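Thymine dioxygenase (Neurospora crassa, PDB 5C3Q) probably hydroxylates the methyl group of thymine as a metal-dependent dioxygenase of the iron and 2-oxoglutarate family, binding both thymine and 2-oxoglutarate. Local coordinates at residues Phe183-Leu194 / Ser290-Ser301; Gly91-Val100 / Ile112-Tyr123. All coordinates share one frame; numbering follows the deposited sequence.

Interaction 1 of 2, residues Phe183-Leu194 / Ser290-Ser301. With TDR (thymine), chain G; AKG (2-oxoglutaric acid), chain F; EDO (1,2-ethanediol), chain I.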
loop_
_atom_site.group_PDB
_atom_site.type_symbol
_atom_site.label_atom_id
_atom_site.label_comp_id
_atom_site.label_asym_id
_atom_site.label_seq_id
_atom_site.Cartn_x
_atom_site.Cartn_y
_atom_site.Cartn_z
ATOM N N PHE A 183 -15.485 -2.095 12.218
ATOM C CA PHE A 183 -14.370 -2.982 11.893
ATOM C C PHE A 183 -13.063 -2.228 11.623
ATOM O O PHE A 183 -12.001 -2.839 11.606
ATOM C CB PHE A 183 -14.701 -3.826 10.653
ATOM C CG PHE A 183 -15.701 -4.924 10.900
ATOM C CD1 PHE A 183 -15.287 -6.162 11.369
ATOM C CD2 PHE A 183 -17.046 -4.737 10.615
ATOM C CE1 PHE A 183 -16.201 -7.186 11.574
ATOM C CE2 PHE A 183 -17.965 -5.753 10.821
ATOM C CZ PHE A 183 -17.541 -6.981 11.304
ATOM N N VAL A 184 -13.140 -0.919 11.378
ATOM C CA VAL A 184 -11.959 -0.133 10.987
ATOM C C VAL A 184 -11.702 1.144 11.805
ATOM O O VAL A 184 -10.727 1.847 11.545
ATOM C CB VAL A 184 -12.016 0.263 9.487
ATOM C CG1 VAL A 184 -12.187 -0.967 8.607
ATOM C CG2 VAL A 184 -13.120 1.281 9.215
ATOM N N ASP A 185 -12.544 1.438 12.796
ATOM C CA ASP A 185 -12.477 2.737 13.491
ATOM C C ASP A 185 -11.263 2.945 14.417
ATOM O O ASP A 185 -10.962 4.081 14.789
ATOM C CB ASP A 185 -13.782 3.030 14.262
ATOM C CG ASP A 185 -14.161 1.931 15.246
ATOM O OD1 ASP A 185 -13.379 0.971 15.448
ATOM O OD2 ASP A 185 -15.260 2.036 15.825
ATOM N N VAL A 186 -10.573 1.868 14.789
ATOM C CA VAL A 186 -9.402 1.976 15.671
ATOM C C VAL A 186 -8.196 2.591 14.944
ATOM O O VAL A 186 -7.379 3.285 15.554
ATOM C CB VAL A 186 -9.035 0.604 16.286
ATOM C CG1 VAL A 186 -7.717 0.665 17.048
ATOM C CG2 VAL A 186 -10.151 0.133 17.209
ATOM N N GLY A 187 -8.088 2.345 13.642
ATOM C CA GLY A 187 -6.987 2.888 12.856
ATOM C C GLY A 187 -5.690 2.130 13.072
ATOM O O GLY A 187 -4.628 2.737 13.213
ATOM N N ASP A 188 -5.778 0.800 13.085
ATOM C CA ASP A 188 -4.611 -0.070 13.225
ATOM C C ASP A 188 -3.879 -0.171 11.885
ATOM O O ASP A 188 -3.688 -1.254 11.344
ATOM C CB ASP A 188 -5.036 -1.462 13.713
ATOM C CG ASP A 188 -5.436 -1.476 15.173
ATOM O OD1 ASP A 188 -4.798 -0.774 15.979
ATOM O OD2 ASP A 188 -6.388 -2.200 15.518
ATOM N N ASN A 189 -3.450 0.980 11.383
ATOM C CA ASN A 189 -2.881 1.106 10.054
ATOM C C ASN A 189 -1.377 1.348 10.130
ATOM O O ASN A 189 -0.846 1.673 11.197
ATOM C CB ASN A 189 -3.579 2.259 9.337
ATOM C CG ASN A 189 -5.089 2.090 9.305
ATOM O OD1 ASN A 189 -5.595 0.971 9.177
ATOM N ND2 ASN A 189 -5.817 3.192 9.439
ATOM N N ILE A 190 -0.688 1.175 9.006
ATOM C CA ILE A 190 0.751 1.407 8.942
ATOM C C ILE A 190 1.064 2.392 7.823
ATOM O O ILE A 190 0.706 2.176 6.662
ATOM C CB ILE A 190 1.542 0.095 8.745
ATOM C CG1 ILE A 190 1.388 -0.821 9.968
ATOM C CG2 ILE A 190 3.016 0.371 8.470
ATOM C CD1 ILE A 190 2.076 -0.337 11.230
ATOM N N LEU A 191 1.721 3.485 8.194
ATOM C CA LEU A 191 2.171 4.493 7.246
ATOM C C LEU A 191 3.603 4.149 6.847
ATOM O O LEU A 191 4.528 4.298 7.649
ATOM C CB LEU A 191 2.079 5.882 7.886
ATOM C CG LEU A 191 2.688 7.098 7.191
ATOM C CD1 LEU A 191 2.092 7.302 5.811
ATOM C CD2 LEU A 191 2.472 8.333 8.054
ATOM N N ARG A 192 3.773 3.661 5.620
ATOM C CA ARG A 192 5.088 3.288 5.104
ATOM C C ARG A 192 5.634 4.357 4.157
ATOM O O ARG A 192 5.144 4.521 3.035
ATOM C CB ARG A 192 5.022 1.939 4.386
ATOM C CG ARG A 192 6.359 1.469 3.831
ATOM C CD ARG A 192 6.226 0.202 3.006
ATOM N NE ARG A 192 6.592 -0.993 3.756
ATOM C CZ ARG A 192 6.654 -2.221 3.246
ATOM N NH1 ARG A 192 6.360 -2.447 1.968
ATOM N NH2 ARG A 192 7.010 -3.236 4.027
ATOM N N LEU A 193 6.649 5.077 4.624
ATOM C CA LEU A 193 7.406 6.002 3.792
ATOM C C LEU A 193 8.435 5.193 3.011
ATOM O O LEU A 193 9.135 4.365 3.593
ATOM C CB LEU A 193 8.123 7.042 4.660
ATOM C CG LEU A 193 7.254 7.809 5.661
ATOM C CD1 LEU A 193 8.103 8.820 6.408
ATOM C CD2 LEU A 193 6.086 8.500 4.974
ATOM N N LEU A 194 8.514 5.428 1.703
ATOM C CA LEU A 194 9.434 4.700 0.830
ATOM C C LEU A 194 10.347 5.642 0.062
ATOM O O LEU A 194 9.905 6.658 -0.478
ATOM C CB LEU A 194 8.661 3.833 -0.163
ATOM C CG LEU A 194 8.027 2.566 0.415
ATOM C CD1 LEU A 194 6.813 2.132 -0.397
ATOM C CD2 LEU A 194 9.060 1.453 0.489
ATOM N N SER A 290 7.666 7.222 -2.692
ATOM C CA SER A 290 6.260 6.895 -2.566
ATOM C C SER A 290 5.911 6.736 -1.097
ATOM O O SER A 290 6.793 6.630 -0.230
ATOM C CB SER A 290 5.918 5.622 -3.349
ATOM O OG SER A 290 6.573 4.489 -2.810
ATOM N N ILE A 291 4.612 6.752 -0.826
ATOM C CA ILE A 291 4.094 6.533 0.505
ATOM C C ILE A 291 2.966 5.516 0.392
ATOM O O ILE A 291 1.968 5.755 -0.302
ATOM C CB ILE A 291 3.575 7.842 1.135
ATOM C CG1 ILE A 291 4.686 8.900 1.151
ATOM C CG2 ILE A 291 3.049 7.575 2.541
ATOM C CD1 ILE A 291 4.261 10.257 1.672
ATOM N N ALA A 292 3.139 4.380 1.057
ATOM C CA ALA A 292 2.101 3.364 1.139
ATOM C C ALA A 292 1.462 3.417 2.515
ATOM O O ALA A 292 2.122 3.163 3.529
ATOM C CB ALA A 292 2.680 1.986 0.881
ATOM N N TYR A 293 0.176 3.754 2.553
ATOM C CA TYR A 293 -0.580 3.705 3.789
ATOM C C TYR A 293 -1.404 2.415 3.813
ATOM O O TYR A 293 -2.449 2.306 3.158
ATOM C CB TYR A 293 -1.457 4.948 3.929
ATOM C CG TYR A 293 -2.139 5.077 5.269
ATOM C CD1 TYR A 293 -1.498 5.683 6.342
ATOM C CD2 TYR A 293 -3.430 4.602 5.459
ATOM C CE1 TYR A 293 -2.121 5.810 7.571
ATOM C CE2 TYR A 293 -4.067 4.726 6.683
ATOM C CZ TYR A 293 -3.408 5.332 7.737
ATOM O OH TYR A 293 -4.032 5.459 8.957
ATOM N N PHE A 294 -0.908 1.430 4.556
ATOM C CA PHE A 294 -1.572 0.133 4.666
ATOM C C PHE A 294 -2.729 0.243 5.645
ATOM O O PHE A 294 -2.522 0.512 6.835
ATOM C CB PHE A 294 -0.596 -0.938 5.160
ATOM C CG PHE A 294 0.587 -1.145 4.259
ATOM C CD1 PHE A 294 0.406 -1.541 2.944
ATOM C CD2 PHE A 294 1.877 -0.961 4.728
ATOM C CE1 PHE A 294 1.492 -1.746 2.110
ATOM C CE2 PHE A 294 2.966 -1.164 3.902
ATOM C CZ PHE A 294 2.775 -1.556 2.591
ATOM N N CYS A 295 -3.943 0.058 5.140
ATOM C CA CYS A 295 -5.125 0.044 5.986
ATOM C C CYS A 295 -5.474 -1.385 6.377
ATOM O O CYS A 295 -5.402 -2.307 5.552
ATOM C CB CYS A 295 -6.306 0.690 5.282
ATOM S SG CYS A 295 -5.982 2.349 4.653
ATOM N N ASN A 296 -5.848 -1.557 7.643
ATOM C CA ASN A 296 -6.214 -2.857 8.184
ATOM C C ASN A 296 -7.522 -2.777 8.956
ATOM O O ASN A 296 -7.858 -1.726 9.501
ATOM C CB ASN A 296 -5.121 -3.349 9.136
ATOM C CG ASN A 296 -3.789 -3.574 8.435
ATOM O OD1 ASN A 296 -3.708 -4.325 7.466
ATOM N ND2 ASN A 296 -2.738 -2.936 8.932
ATOM N N PRO A 297 -8.261 -3.896 9.027
ATOM C CA PRO A 297 -9.320 -3.948 10.025
ATOM C C PRO A 297 -8.708 -3.812 11.415
ATOM O O PRO A 297 -7.500 -4.018 11.574
ATOM C CB PRO A 297 -9.920 -5.349 9.847
ATOM C CG PRO A 297 -9.419 -5.850 8.540
ATOM C CD PRO A 297 -8.112 -5.167 8.301
ATOM N N ASN A 298 -9.524 -3.450 12.400
ATOM C CA ASN A 298 -9.075 -3.425 13.787
ATOM C C ASN A 298 -8.439 -4.773 14.099
ATOM O O ASN A 298 -8.969 -5.804 13.691
ATOM C CB ASN A 298 -10.250 -3.169 14.736
ATOM C CG ASN A 298 -11.003 -1.886 14.414
ATOM O OD1 ASN A 298 -10.461 -0.974 13.794
ATOM N ND2 ASN A 298 -12.257 -1.813 14.840
ATOM N N HIS A 299 -7.305 -4.774 14.798
ATOM C CA HIS A 299 -6.605 -6.030 15.094
ATOM C C HIS A 299 -7.506 -7.020 15.836
ATOM O O HIS A 299 -7.359 -8.230 15.675
ATOM C CB HIS A 299 -5.317 -5.785 15.896
ATOM C CG HIS A 299 -4.241 -5.076 15.127
ATOM N ND1 HIS A 299 -3.975 -5.333 13.798
ATOM C CD2 HIS A 299 -3.343 -4.138 15.513
ATOM C CE1 HIS A 299 -2.974 -4.573 13.395
ATOM N NE2 HIS A 299 -2.572 -3.838 14.416
ATOM N N LYS A 300 -8.435 -6.502 16.639
ATOM C CA LYS A 300 -9.397 -7.336 17.364
ATOM C C LYS A 300 -10.493 -7.956 16.477
ATOM O O LYS A 300 -11.205 -8.855 16.924
ATOM C CB LYS A 300 -10.057 -6.525 18.489
ATOM C CG LYS A 300 -11.027 -5.450 18.007
ATOM C CD LYS A 300 -11.428 -4.492 19.122
ATOM C CE LYS A 300 -12.340 -3.398 18.594
ATOM N NZ LYS A 300 -12.764 -2.454 19.662
ATOM N N SER A 301 -10.627 -7.480 15.239
ATOM C CA SER A 301 -11.728 -7.892 14.357
ATOM C C SER A 301 -11.685 -9.357 13.954
ATOM O O SER A 301 -10.627 -9.897 13.648
ATOM C CB SER A 301 -11.737 -7.051 13.077
ATOM O OG SER A 301 -12.111 -5.720 13.357
HETATM N N1 TDR G . 3.645 -4.359 5.423
HETATM C C2 TDR G . 2.302 -4.216 5.936
HETATM O O2 TDR G . 2.128 -3.880 7.092
HETATM N N3 TDR G . 1.171 -4.468 5.073
HETATM C C4 TDR G . 1.367 -4.856 3.713
HETATM O O4 TDR G . 0.389 -5.058 3.014
HETATM C C5 TDR G . 2.731 -5.008 3.182
HETATM C CM5 TDR G . 2.998 -5.416 1.768
HETATM C C6 TDR G . 3.869 -4.754 4.070
HETATM C C1 AKG F . 4.381 -1.571 -1.027
HETATM O O1 AKG F . 3.676 -2.536 -0.629
HETATM O O2 AKG F . 5.155 -0.966 -0.257
HETATM C C2 AKG F . 4.306 -1.148 -2.434
HETATM O O5 AKG F . 3.680 -1.829 -3.242
HETATM C C3 AKG F . 5.007 0.123 -2.873
HETATM C C4 AKG F . 4.666 0.460 -4.322
HETATM C C5 AKG F . 5.287 1.769 -4.751
HETATM O O3 AKG F . 4.741 2.392 -5.686
HETATM O O4 AKG F . 6.319 2.190 -4.184
HETATM C C1 EDO I . 9.679 -3.767 7.227
HETATM O O1 EDO I . 8.847 -3.206 6.208
HETATM C C2 EDO I . 10.750 -4.652 6.608
HETATM O O2 EDO I . 10.277 -5.992 6.444
HETATM O O HOH W 1 -8.228 -0.389 11.952
HETATM O O HOH W 2 -2.043 -1.140 15.069
HETATM O O HOH W 3 -8.236 -3.574 17.544
#

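Interaction 2 of 2, residues Gly91-Val100 / Ile112-Tyr123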
loop_
_atom_site.group_PDB
_atom_site.type_symbol
_atom_site.label_atom_id
_atom_site.label_comp_id
_atom_site.label_asym_id
_atom_site.label_seq_id
_atom_site.Cartn_x
_atom_site.Cartn_y
_atom_site.Cartn_z
ATOM N N GLY A 91 9.269 1.354 12.246
ATOM C CA GLY A 91 10.655 1.791 12.200
ATOM C C GLY A 91 11.327 1.631 10.852
ATOM O O GLY A 91 10.687 1.299 9.845
ATOM N N TYR A 92 12.635 1.867 10.855
ATOM C CA TYR A 92 13.419 1.970 9.632
ATOM C C TYR A 92 13.913 0.614 9.151
ATOM O O TYR A 92 14.346 -0.217 9.949
ATOM C CB TYR A 92 14.617 2.895 9.849
ATOM C CG TYR A 92 15.561 2.936 8.673
ATOM C CD1 TYR A 92 15.232 3.645 7.522
ATOM C CD2 TYR A 92 16.780 2.260 8.706
ATOM C CE1 TYR A 92 16.090 3.681 6.438
ATOM C CE2 TYR A 92 17.644 2.293 7.623
ATOM C CZ TYR A 92 17.294 3.004 6.493
ATOM O OH TYR A 92 18.141 3.046 5.410
ATOM N N SER A 93 13.860 0.404 7.839
ATOM C CA SER A 93 14.362 -0.823 7.245
ATOM C C SER A 93 14.987 -0.588 5.871
ATOM O O SER A 93 14.562 0.289 5.113
ATOM C CB SER A 93 13.243 -1.852 7.138
ATOM O OG SER A 93 13.765 -3.109 6.761
ATOM N N ALA A 94 16.020 -1.371 5.577
ATOM C CA ALA A 94 16.626 -1.417 4.252
ATOM C C ALA A 94 17.079 -2.848 4.003
ATOM O O ALA A 94 17.850 -3.387 4.792
ATOM C CB ALA A 94 17.806 -0.464 4.172
ATOM N N PRO A 95 16.596 -3.477 2.914
ATOM C CA PRO A 95 16.926 -4.883 2.686
ATOM C C PRO A 95 18.418 -5.094 2.429
ATOM O O PRO A 95 19.014 -4.376 1.627
ATOM C CB PRO A 95 16.101 -5.248 1.447
ATOM C CG PRO A 95 15.873 -3.958 0.742
ATOM C CD PRO A 95 15.823 -2.899 1.800
ATOM N N GLY A 96 19.005 -6.063 3.124
ATOM C CA GLY A 96 20.420 -6.392 2.967
ATOM C C GLY A 96 20.600 -7.699 2.223
ATOM O O GLY A 96 19.627 -8.403 1.942
ATOM N N ARG A 97 21.851 -8.013 1.895
ATOM C CA ARG A 97 22.186 -9.275 1.241
ATOM C C ARG A 97 22.304 -10.397 2.266
ATOM O O ARG A 97 22.879 -10.208 3.338
ATOM C CB ARG A 97 23.506 -9.150 0.477
ATOM C CG ARG A 97 23.392 -8.416 -0.845
ATOM C CD ARG A 97 24.752 -8.264 -1.509
ATOM N NE ARG A 97 24.625 -7.921 -2.924
ATOM C CZ ARG A 97 24.466 -8.799 -3.916
ATOM N NH1 ARG A 97 24.415 -10.108 -3.676
ATOM N NH2 ARG A 97 24.358 -8.361 -5.165
ATOM N N GLU A 98 21.756 -11.563 1.934
ATOM C CA GLU A 98 21.968 -12.763 2.737
ATOM C C GLU A 98 23.417 -13.202 2.584
ATOM O O GLU A 98 23.997 -13.076 1.506
ATOM C CB GLU A 98 21.054 -13.898 2.285
ATOM C CG GLU A 98 19.571 -13.650 2.511
ATOM C CD GLU A 98 18.737 -14.896 2.268
ATOM O OE1 GLU A 98 19.068 -15.667 1.342
ATOM O OE2 GLU A 98 17.751 -15.106 3.006
ATOM N N LYS A 99 23.996 -13.718 3.662
ATOM C CA LYS A 99 25.380 -14.173 3.647
ATOM C C LYS A 99 25.443 -15.690 3.588
ATOM O O LYS A 99 24.558 -16.376 4.098
ATOM C CB LYS A 99 26.122 -13.670 4.891
ATOM C CG LYS A 99 26.098 -12.157 5.068
ATOM C CD LYS A 99 26.823 -11.437 3.936
ATOM C CE LYS A 99 26.318 -10.015 3.751
ATOM N NZ LYS A 99 26.694 -9.475 2.415
ATOM N N VAL A 100 26.488 -16.206 2.948
ATOM C CA VAL A 100 26.791 -17.627 3.004
ATOM C C VAL A 100 27.500 -17.877 4.331
ATOM O O VAL A 100 28.312 -17.064 4.765
ATOM C CB VAL A 100 27.684 -18.072 1.826
ATOM C CG1 VAL A 100 28.060 -19.544 1.948
ATOM C CG2 VAL A 100 26.982 -17.814 0.501
ATOM N N ILE A 112 22.149 -17.485 -3.352
ATOM C CA ILE A 112 22.448 -16.437 -2.370
ATOM C C ILE A 112 23.487 -15.459 -2.915
ATOM O O ILE A 112 23.313 -14.249 -2.810
ATOM C CB ILE A 112 22.935 -17.031 -1.025
ATOM C CG1 ILE A 112 21.780 -17.746 -0.315
ATOM C CG2 ILE A 112 23.493 -15.943 -0.113
ATOM C CD1 ILE A 112 22.218 -18.727 0.748
ATOM N N ARG A 113 24.558 -15.992 -3.497
ATOM C CA ARG A 113 25.622 -15.165 -4.076
ATOM C C ARG A 113 25.124 -14.284 -5.224
ATOM O O ARG A 113 25.558 -13.141 -5.370
ATOM C CB ARG A 113 26.787 -16.040 -4.554
ATOM C CG ARG A 113 27.657 -16.555 -3.421
ATOM C CD ARG A 113 28.650 -17.605 -3.891
ATOM N NE ARG A 113 29.630 -17.922 -2.849
ATOM C CZ ARG A 113 30.397 -19.013 -2.819
ATOM N NH1 ARG A 113 31.255 -19.186 -1.816
ATOM N NH2 ARG A 113 30.315 -19.935 -3.773
ATOM N N SER A 114 24.209 -14.818 -6.027
ATOM C CA SER A 114 23.679 -14.101 -7.186
ATOM C C SER A 114 22.434 -13.268 -6.861
ATOM O O SER A 114 21.945 -12.532 -7.720
ATOM C CB SER A 114 23.361 -15.091 -8.309
ATOM O OG SER A 114 22.459 -16.091 -7.863
ATOM N N ALA A 115 21.929 -13.372 -5.632
ATOM C CA ALA A 115 20.703 -12.665 -5.242
ATOM C C ALA A 115 20.910 -11.152 -5.210
ATOM O O ALA A 115 21.956 -10.666 -4.770
ATOM C CB ALA A 115 20.207 -13.156 -3.887
ATOM N N ALA A 116 19.903 -10.419 -5.682
ATOM C CA ALA A 116 19.952 -8.966 -5.754
ATOM C C ALA A 116 18.829 -8.375 -4.902
ATOM O O ALA A 116 17.664 -8.454 -5.285
ATOM C CB ALA A 116 19.813 -8.518 -7.199
ATOM N N PRO A 117 19.166 -7.792 -3.739
ATOM C CA PRO A 117 18.106 -7.240 -2.884
ATOM C C PRO A 117 17.456 -5.980 -3.463
ATOM O O PRO A 117 18.100 -5.233 -4.202
ATOM C CB PRO A 117 18.833 -6.924 -1.571
ATOM C CG PRO A 117 20.267 -6.786 -1.936
ATOM C CD PRO A 117 20.502 -7.669 -3.126
ATOM N N ASP A 118 16.184 -5.763 -3.130
ATOM C CA ASP A 118 15.436 -4.588 -3.592
ATOM C C ASP A 118 16.187 -3.302 -3.250
ATOM O O ASP A 118 16.682 -3.150 -2.137
ATOM C CB ASP A 118 14.045 -4.555 -2.952
ATOM C CG ASP A 118 13.132 -5.665 -3.455
ATOM O OD1 ASP A 118 13.523 -6.415 -4.374
ATOM O OD2 ASP A 118 12.007 -5.786 -2.926
ATOM N N ILE A 119 16.287 -2.389 -4.213
ATOM C CA ILE A 119 17.004 -1.135 -4.000
ATOM C C ILE A 119 16.017 -0.104 -3.452
ATOM O O ILE A 119 15.487 0.727 -4.187
ATOM C CB ILE A 119 17.678 -0.621 -5.288
ATOM C CG1 ILE A 119 18.544 -1.716 -5.919
ATOM C CG2 ILE A 119 18.542 0.595 -4.979
ATOM C CD1 ILE A 119 18.976 -1.415 -7.339
ATOM N N LYS A 120 15.770 -0.184 -2.149
ATOM C CA LYS A 120 14.786 0.665 -1.491
ATOM C C LYS A 120 15.099 0.795 -0.004
ATOM O O LYS A 120 15.842 -0.004 0.553
ATOM C CB LYS A 120 13.377 0.081 -1.674
ATOM C CG LYS A 120 13.122 -1.222 -0.920
ATOM C CD LYS A 120 11.681 -1.691 -1.066
ATOM C CE LYS A 120 11.413 -2.927 -0.223
ATOM N NZ LYS A 120 9.968 -3.298 -0.232
ATOM N N GLU A 121 14.539 1.818 0.627
ATOM C CA GLU A 121 14.526 1.902 2.082
ATOM C C GLU A 121 13.149 2.381 2.516
ATOM O O GLU A 121 12.427 3.007 1.737
ATOM C CB GLU A 121 15.642 2.813 2.617
ATOM C CG GLU A 121 15.695 4.198 2.000
ATOM C CD GLU A 121 16.856 5.043 2.504
ATOM O OE1 GLU A 121 17.425 4.751 3.579
ATOM O OE2 GLU A 121 17.192 6.033 1.825
ATOM N N SER A 122 12.778 2.058 3.748
ATOM C CA SER A 122 11.451 2.389 4.244
ATOM C C SER A 122 11.466 2.768 5.717
ATOM O O SER A 122 12.369 2.394 6.467
ATOM C CB SER A 122 10.489 1.221 4.014
ATOM O OG SER A 122 10.871 0.085 4.762
ATOM N N TYR A 123 10.456 3.533 6.108
ATOM C CA TYR A 123 10.239 3.885 7.494
ATOM C C TYR A 123 8.744 3.784 7.779
ATOM O O TYR A 123 7.931 4.448 7.127
ATOM C CB TYR A 123 10.752 5.296 7.769
ATOM C CG TYR A 123 10.554 5.733 9.199
ATOM C CD1 TYR A 123 11.376 5.252 10.215
ATOM C CD2 TYR A 123 9.543 6.624 9.538
ATOM C CE1 TYR A 123 11.196 5.649 11.529
ATOM C CE2 TYR A 123 9.356 7.026 10.847
ATOM C CZ TYR A 123 10.183 6.537 11.839
ATOM O OH TYR A 123 9.987 6.940 13.139
HETATM O O HOH W 4 10.316 -0.223 7.453
#

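Interaction 1 of 2, residues Phe183-Leu194 / Ser290-Ser301
Ile190, Arg192 and Leu194 pair with Phe294, Ala292 and Ser290 in antiparallel register, each pair closed by two backbone hydrogen bonds; the short strand axes approach to 4.7 Å. On the face carrying Leu191, Leu193, Ile291 and Tyr293 the contact is apolar, and tight at one point, Leu191 CD1 to Ile291 CG2 (3.4 Å); Leu193 and Ile291 also meet helix 57-71.

Beyond the strands, side-chain amides join the loops. Asn189 uses both ends of its amide: OD1 receives Asn296 N, while ND2 gives a bond of 2.9 Å to Tyr293 OH. Asn298 does likewise, its OD1 taking Val186 N from above the carbonyl plane and its ND2 donating to Asp185 OD1. Phe183 O accepts Asn298 N at 2.7 Å, nearly straight at 172°. Asp188 OD2 takes His299 N at 2.8 Å, and the carboxylate stacks on the imidazole with planes 6° apart; OD1 has Arg127 as its salt-bridge partner.

The other face is ligand-bearing. One face of the Phe294 ring is covered by thymine, whose C4 lies over the ring centre, 3.4 Å from its plane. A bend at chi3 (-100°) turns the Arg192 guanidinium so that one face meets Phe294 CE2 and thymine C6, while NH1 donates to O2 of 2-oxoglutarate at 2.9 Å. Ser290 OG donates to O4 at the far carboxylate, 2.7 Å away.

Each carboxylate thus receives one bond from these segments, which also give thymine an aromatic face; Tyr196 and Arg288, on the same two strands, add further bonds to the cosubstrate. The Arg192 NE salt bridge to Glu124 would partly balance the arginine's charge.

Interaction 2 of 2, residues Gly91-Val100 / Ile112-Tyr123
Tyr92 CG lies opposite its backbone N (174°), which carries the phenol ring to Glu121 OE1; CG of Glu121 is placed between the backbone N and the carbonyl carbon (52°), and the chain, extended from there, brings OE1 to the phenol. Tyr92 OH donates to Glu121 OE1 at 2.6 Å, reaching the oxygen nearly along its C-O bond; OE1 lies in the plane of the phenol ring, which stands 68° from the carboxylate plane. OE1 also forms a salt bridge with Lys78 and OE2 is bonded to His195, so this buried acid has partners on both oxygens.

The strands themselves pair briefly. Ser93 and Ser122 form an antiparallel hydrogen-bonded pair through two reciprocal backbone bonds, and a water that donates to Gly91 O accepts from Ser122 OG at 2.8 Å. In the adjoining non-hydrogen-bonded pair, Tyr92 CB rests 4.0 Å from Tyr123 CD1.

Farther from the strand pair, residues 94-100 and 112-120 touch chiefly by packing. Pro95 CG comes to 3.1 Å from Asp118 O, and Arg97 CG lies across Pro117 CG at 3.7 Å. Although Arg97 NH1 is 2.7 Å from Ala115 O, the angle is too poor for a hydrogen bond. Ile112 CG2 fits against Glu98 O at 3.3 Å and also touches Val100.

The contact runs from helix 106-114 to the end of the large sheet, where strand 91-93 is outermost within the chain. Helix 57-71 touches Tyr92 and Glu121. Lys120 touches Tyr196 and Ser122 touches Arg192, both 2-oxoglutarate-binding residues, so the contact backs strand 190-200 beside the cosubstrate site.

How the interactions relate
Both segments of interaction 2 precede those of interaction 1 in the sequence. The contacts lie about 24 Å apart, centre to centre, yet share one large mixed sheet, in which strand 284-295 is followed by 190-200, 121-125 and then 91-93. They meet between the middle two, where Leu193 N approaches Tyr123 O at 2.9 Å, a probable hydrogen bond, and Leu194 CD2 packs on Ser122 CB at 3.8 Å. The strand part of interaction 1 belongs to the double-stranded beta-helix, and one of its faces lines the ligand pocket. The strand pair of interaction 2, in the N-terminal dioxygenase family region, joins edge strand 91-93 through 121-125 to the ligand-holding strands; its remainder runs through more exposed loops to helix 106-114.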